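Local coordinates for 4'-phospho-dehydrooxetanocin synthase (Bacillus megaterium, PDB 5UL3), which catalyses the oxidative ring contraction of dAMP to an oxetane aldehyde in oxetanocin A biosynthesis, using cobalamin, a [4Fe-4S] cluster and S-adenosylmethionine, at residues F492-I503 / H527-V537. Numbering follows the deposited sequence.
Sequences FLERTDALMKPI and HKTGKPVYTIV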
loop_
_atom_site.group_PDB
_atom_site.type_symbol
_atom_site.label_atom_id
_atom_site.label_comp_id
_atom_site.label_asym_id
_atom_site.label_seq_id
_atom_site.Cartn_x
_atom_site.Cartn_y
_atom_site.Cartn_z
ATOM N N PHE A 492 5.728 27.564 -4.135
ATOM C CA PHE A 492 4.784 26.787 -3.335
ATOM C C PHE A 492 5.476 26.080 -2.170
ATOM O O PHE A 492 5.019 26.154 -1.022
ATOM C CB PHE A 492 4.075 25.763 -4.228
ATOM C CG PHE A 492 3.198 24.779 -3.478
ATOM C CD1 PHE A 492 1.868 25.075 -3.198
ATOM C CD2 PHE A 492 3.699 23.550 -3.083
ATOM C CE1 PHE A 492 1.050 24.165 -2.532
ATOM C CE2 PHE A 492 2.883 22.638 -2.405
ATOM C CZ PHE A 492 1.558 22.951 -2.134
ATOM N N LEU A 493 6.567 25.367 -2.462
ATOM C CA LEU A 493 7.265 24.569 -1.463
ATOM C C LEU A 493 7.920 25.415 -0.377
ATOM O O LEU A 493 8.144 24.913 0.728
ATOM C CB LEU A 493 8.317 23.696 -2.146
ATOM C CG LEU A 493 7.717 22.604 -3.033
ATOM C CD1 LEU A 493 8.778 22.107 -3.951
ATOM C CD2 LEU A 493 7.177 21.451 -2.167
ATOM N N GLU A 494 8.237 26.671 -0.665
ATOM C CA GLU A 494 8.817 27.585 0.310
ATOM C C GLU A 494 7.772 28.310 1.153
ATOM O O GLU A 494 8.146 29.050 2.066
ATOM C CB GLU A 494 9.720 28.603 -0.404
ATOM C CG GLU A 494 11.004 27.986 -0.907
ATOM C CD GLU A 494 11.723 28.822 -1.946
ATOM O OE1 GLU A 494 11.622 30.069 -1.880
ATOM O OE2 GLU A 494 12.378 28.224 -2.834
ATOM N N ARG A 495 6.479 28.119 0.892
ATOM C CA ARG A 495 5.464 28.827 1.667
ATOM C C ARG A 495 5.493 28.380 3.123
ATOM O O ARG A 495 5.572 27.182 3.419
ATOM C CB ARG A 495 4.078 28.611 1.064
ATOM C CG ARG A 495 3.900 29.419 -0.220
ATOM C CD ARG A 495 2.507 29.352 -0.737
ATOM N NE ARG A 495 1.552 29.987 0.158
ATOM C CZ ARG A 495 0.307 30.284 -0.194
ATOM N NH1 ARG A 495 -0.111 30.007 -1.421
ATOM N NH2 ARG A 495 -0.516 30.848 0.675
ATOM N N THR A 496 5.441 29.352 4.034
ATOM C CA THR A 496 5.436 29.090 5.467
ATOM C C THR A 496 4.079 29.375 6.104
ATOM O O THR A 496 3.952 29.329 7.333
ATOM C CB THR A 496 6.540 29.909 6.154
ATOM O OG1 THR A 496 6.385 31.303 5.835
ATOM C CG2 THR A 496 7.904 29.442 5.676
ATOM N N ASP A 497 3.054 29.647 5.302
ATOM C CA ASP A 497 1.717 29.884 5.831
ATOM C C ASP A 497 0.791 28.696 5.617
ATOM O O ASP A 497 -0.433 28.856 5.631
ATOM C CB ASP A 497 1.119 31.145 5.211
ATOM C CG ASP A 497 0.934 31.024 3.718
ATOM O OD1 ASP A 497 1.641 30.208 3.090
ATOM O OD2 ASP A 497 0.086 31.757 3.166
ATOM N N ALA A 498 1.350 27.504 5.427
ATOM C CA ALA A 498 0.559 26.300 5.216
ATOM C C ALA A 498 0.559 25.388 6.431
ATOM O O ALA A 498 -0.499 24.949 6.878
ATOM C CB ALA A 498 1.084 25.532 3.989
ATOM N N LEU A 499 1.722 25.107 7.009
ATOM C CA LEU A 499 1.787 24.130 8.092
ATOM C C LEU A 499 1.468 24.802 9.423
ATOM O O LEU A 499 2.162 25.737 9.841
ATOM C CB LEU A 499 3.162 23.460 8.119
ATOM C CG LEU A 499 3.585 22.824 6.785
ATOM C CD1 LEU A 499 4.985 22.221 6.870
ATOM C CD2 LEU A 499 2.566 21.767 6.338
ATOM N N MET A 500 0.413 24.328 10.080
ATOM C CA MET A 500 -0.056 24.871 11.346
ATOM C C MET A 500 0.345 23.958 12.494
ATOM O O MET A 500 0.395 22.732 12.353
ATOM C CB MET A 500 -1.579 25.031 11.360
ATOM C CG MET A 500 -2.138 25.962 10.299
ATOM S SD MET A 500 -1.702 27.694 10.577
ATOM C CE MET A 500 -0.575 27.928 9.226
ATOM N N LYS A 501 0.619 24.572 13.643
ATOM C CA LYS A 501 0.725 23.816 14.872
ATOM C C LYS A 501 -0.638 23.235 15.214
ATOM O O LYS A 501 -1.663 23.745 14.758
ATOM C CB LYS A 501 1.184 24.708 16.022
ATOM C CG LYS A 501 2.562 25.298 15.869
ATOM C CD LYS A 501 2.828 26.271 17.015
ATOM C CE LYS A 501 4.296 26.654 17.094
ATOM N NZ LYS A 501 4.536 27.694 18.131
ATOM N N PRO A 502 -0.680 22.171 16.018
ATOM C CA PRO A 502 -1.972 21.701 16.538
ATOM C C PRO A 502 -2.655 22.823 17.296
ATOM O O PRO A 502 -2.086 23.410 18.217
ATOM C CB PRO A 502 -1.585 20.538 17.467
ATOM C CG PRO A 502 -0.268 20.060 16.934
ATOM C CD PRO A 502 0.433 21.295 16.428
ATOM N N ILE A 503 -3.881 23.132 16.894
ATOM C CA ILE A 503 -4.606 24.277 17.426
ATOM C C ILE A 503 -5.579 23.776 18.481
ATOM O O ILE A 503 -6.335 22.831 18.237
ATOM C CB ILE A 503 -5.341 25.043 16.312
ATOM C CG1 ILE A 503 -4.330 25.687 15.359
ATOM C CG2 ILE A 503 -6.245 26.106 16.911
ATOM C CD1 ILE A 503 -4.960 26.485 14.234
ATOM N N HIS A 527 -0.509 30.831 14.519
ATOM C CA HIS A 527 -0.502 29.391 14.741
ATOM C C HIS A 527 0.425 28.614 13.809
ATOM O O HIS A 527 0.541 27.392 13.962
ATOM C CB HIS A 527 -1.931 28.853 14.624
ATOM C CG HIS A 527 -2.831 29.290 15.740
ATOM N ND1 HIS A 527 -2.818 28.694 16.985
ATOM C CD2 HIS A 527 -3.780 30.256 15.797
ATOM C CE1 HIS A 527 -3.715 29.278 17.760
ATOM N NE2 HIS A 527 -4.317 30.224 17.062
ATOM N N LYS A 528 1.094 29.270 12.868
ATOM C CA LYS A 528 1.943 28.554 11.927
ATOM C C LYS A 528 3.122 27.904 12.646
ATOM O O LYS A 528 3.573 28.373 13.696
ATOM C CB LYS A 528 2.444 29.509 10.840
ATOM C CG LYS A 528 3.548 30.454 11.312
ATOM C CD LYS A 528 3.941 31.481 10.246
ATOM C CE LYS A 528 5.152 32.299 10.711
ATOM N NZ LYS A 528 5.405 33.496 9.856
ATOM N N THR A 529 3.606 26.786 12.097
ATOM C CA THR A 529 4.862 26.240 12.612
ATOM C C THR A 529 6.064 27.038 12.131
ATOM O O THR A 529 7.145 26.919 12.720
ATOM C CB THR A 529 5.080 24.772 12.208
ATOM O OG1 THR A 529 5.280 24.689 10.786
ATOM C CG2 THR A 529 3.913 23.866 12.643
ATOM N N GLY A 530 5.908 27.833 11.077
ATOM C CA GLY A 530 7.034 28.495 10.452
ATOM C C GLY A 530 7.872 27.613 9.554
ATOM O O GLY A 530 8.854 28.099 8.978
ATOM N N LYS A 531 7.524 26.339 9.409
ATOM C CA LYS A 531 8.309 25.482 8.525
ATOM C C LYS A 531 7.739 25.511 7.108
ATOM O O LYS A 531 6.519 25.518 6.933
ATOM C CB LYS A 531 8.318 24.055 9.033
ATOM C CG LYS A 531 8.757 23.931 10.478
ATOM C CD LYS A 531 9.405 22.587 10.732
ATOM C CE LYS A 531 10.446 22.691 11.841
ATOM N NZ LYS A 531 11.457 23.757 11.560
ATOM N N PRO A 532 8.593 25.529 6.092
ATOM C CA PRO A 532 8.095 25.522 4.716
ATOM C C PRO A 532 7.530 24.164 4.327
ATOM O O PRO A 532 7.831 23.126 4.925
ATOM C CB PRO A 532 9.327 25.870 3.876
ATOM C CG PRO A 532 10.505 25.598 4.754
ATOM C CD PRO A 532 10.054 25.745 6.168
ATOM N N VAL A 533 6.693 24.198 3.283
ATOM C CA VAL A 533 5.989 22.999 2.837
ATOM C C VAL A 533 6.964 21.886 2.471
ATOM O O VAL A 533 6.692 20.708 2.728
ATOM C CB VAL A 533 5.051 23.337 1.657
ATOM C CG1 VAL A 533 4.488 22.054 1.036
ATOM C CG2 VAL A 533 3.922 24.248 2.122
ATOM N N TYR A 534 8.117 22.224 1.875
ATOM C CA TYR A 534 9.011 21.152 1.438
ATOM C C TYR A 534 9.452 20.256 2.590
ATOM O O TYR A 534 9.875 19.124 2.338
ATOM C CB TYR A 534 10.241 21.697 0.693
ATOM C CG TYR A 534 11.196 22.577 1.479
ATOM C CD1 TYR A 534 12.051 22.043 2.443
ATOM C CD2 TYR A 534 11.299 23.937 1.193
ATOM C CE1 TYR A 534 12.952 22.862 3.149
ATOM C CE2 TYR A 534 12.208 24.763 1.890
ATOM C CZ TYR A 534 13.014 24.218 2.867
ATOM O OH TYR A 534 13.894 25.041 3.554
ATOM N N THR A 535 9.314 20.705 3.843
ATOM C CA THR A 535 9.700 19.851 4.964
ATOM C C THR A 535 8.835 18.596 5.087
ATOM O O THR A 535 9.260 17.643 5.740
ATOM C CB THR A 535 9.672 20.637 6.296
ATOM O OG1 THR A 535 8.345 21.122 6.579
ATOM C CG2 THR A 535 10.650 21.818 6.266
ATOM N N ILE A 536 7.649 18.543 4.474
ATOM C CA ILE A 536 6.813 17.347 4.565
ATOM C C ILE A 536 6.715 16.592 3.233
ATOM O O ILE A 536 5.880 15.681 3.098
ATOM C CB ILE A 536 5.417 17.675 5.123
ATOM C CG1 ILE A 536 4.679 18.645 4.193
ATOM C CG2 ILE A 536 5.525 18.267 6.527
ATOM C CD1 ILE A 536 3.180 18.686 4.440
ATOM N N VAL A 537 7.569 16.921 2.260
ATOM C CA VAL A 537 7.586 16.209 0.988
ATOM C C VAL A 537 8.165 14.823 1.204
ATOM O O VAL A 537 9.218 14.670 1.827
ATOM C CB VAL A 537 8.392 16.995 -0.060
ATOM C CG1 VAL A 537 8.722 16.106 -1.257
ATOM C CG2 VAL A 537 7.596 18.215 -0.515
HETATM O O HOH W 1 4.149 26.077 5.710
HETATM O O HOH W 2 4.330 27.180 8.806
HETATM O O HOH W 3 7.271 32.391 8.360
HETATM O O HOH W 4 4.055 32.833 6.707
HETATM O O HOH W 5 -1.532 26.401 18.431
#
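Val533 pushes both methyls into the curve of 492-503. With CG1 anti to the backbone N (chi1 171°), that methyl meets Phe492 at the ring atom CE2, while CG2 packs on CB of Ala498 at 3.6 Å. Flanking it, Leu493 turns CD2 onto Val537 CG2 at 3.7 Å, the two side chains crossing nearly at right angles. Leu499 forks on the other flank: CD2 touches Ile536 CD1 as the two side chains run past each other in opposite directions, and CD1 lies against Thr535 OG1, whose hydroxyl donates to Pro532 O. At the far end Ile503 lays CD1 over a face of the His527 imidazole, a CH-pi contact 4.2 Å from the ring centroid.

Backbone bonds stitch this packing at both ends. Tyr534 N donates to Leu493 O at 2.9 Å. A single bridge pairs Met500 with Lys528: Thr529 N donates to Leu499 O at 2.9 Å and Lys501 N to His527 O at 2.8 Å. Between these ends one water links Leu499 N with Arg495 O and Lys531 O, and a second donates to Thr496 O and Leu499 O and accepts a weak bond from Gly530 N. Farther out, Lys528 NZ, salt-bridged to Glu525, reaches Thr496 OG1 through a water.

The contact joins the turn after helix 484-493 to the loop after helix 521-527, in the partial TIM-barrel AdoMet radical domain; Val537's side chain lies about 8 Å from that of the S-adenosylmethionine-binding Glu436. Phe492 and Met500 rest on helix 452-464, Val533, Ile536 and Val537 on Ile471 of strand 470-473, at an outer edge of the domain's sheet, and Tyr534 stacks on His638 of helix 620-648.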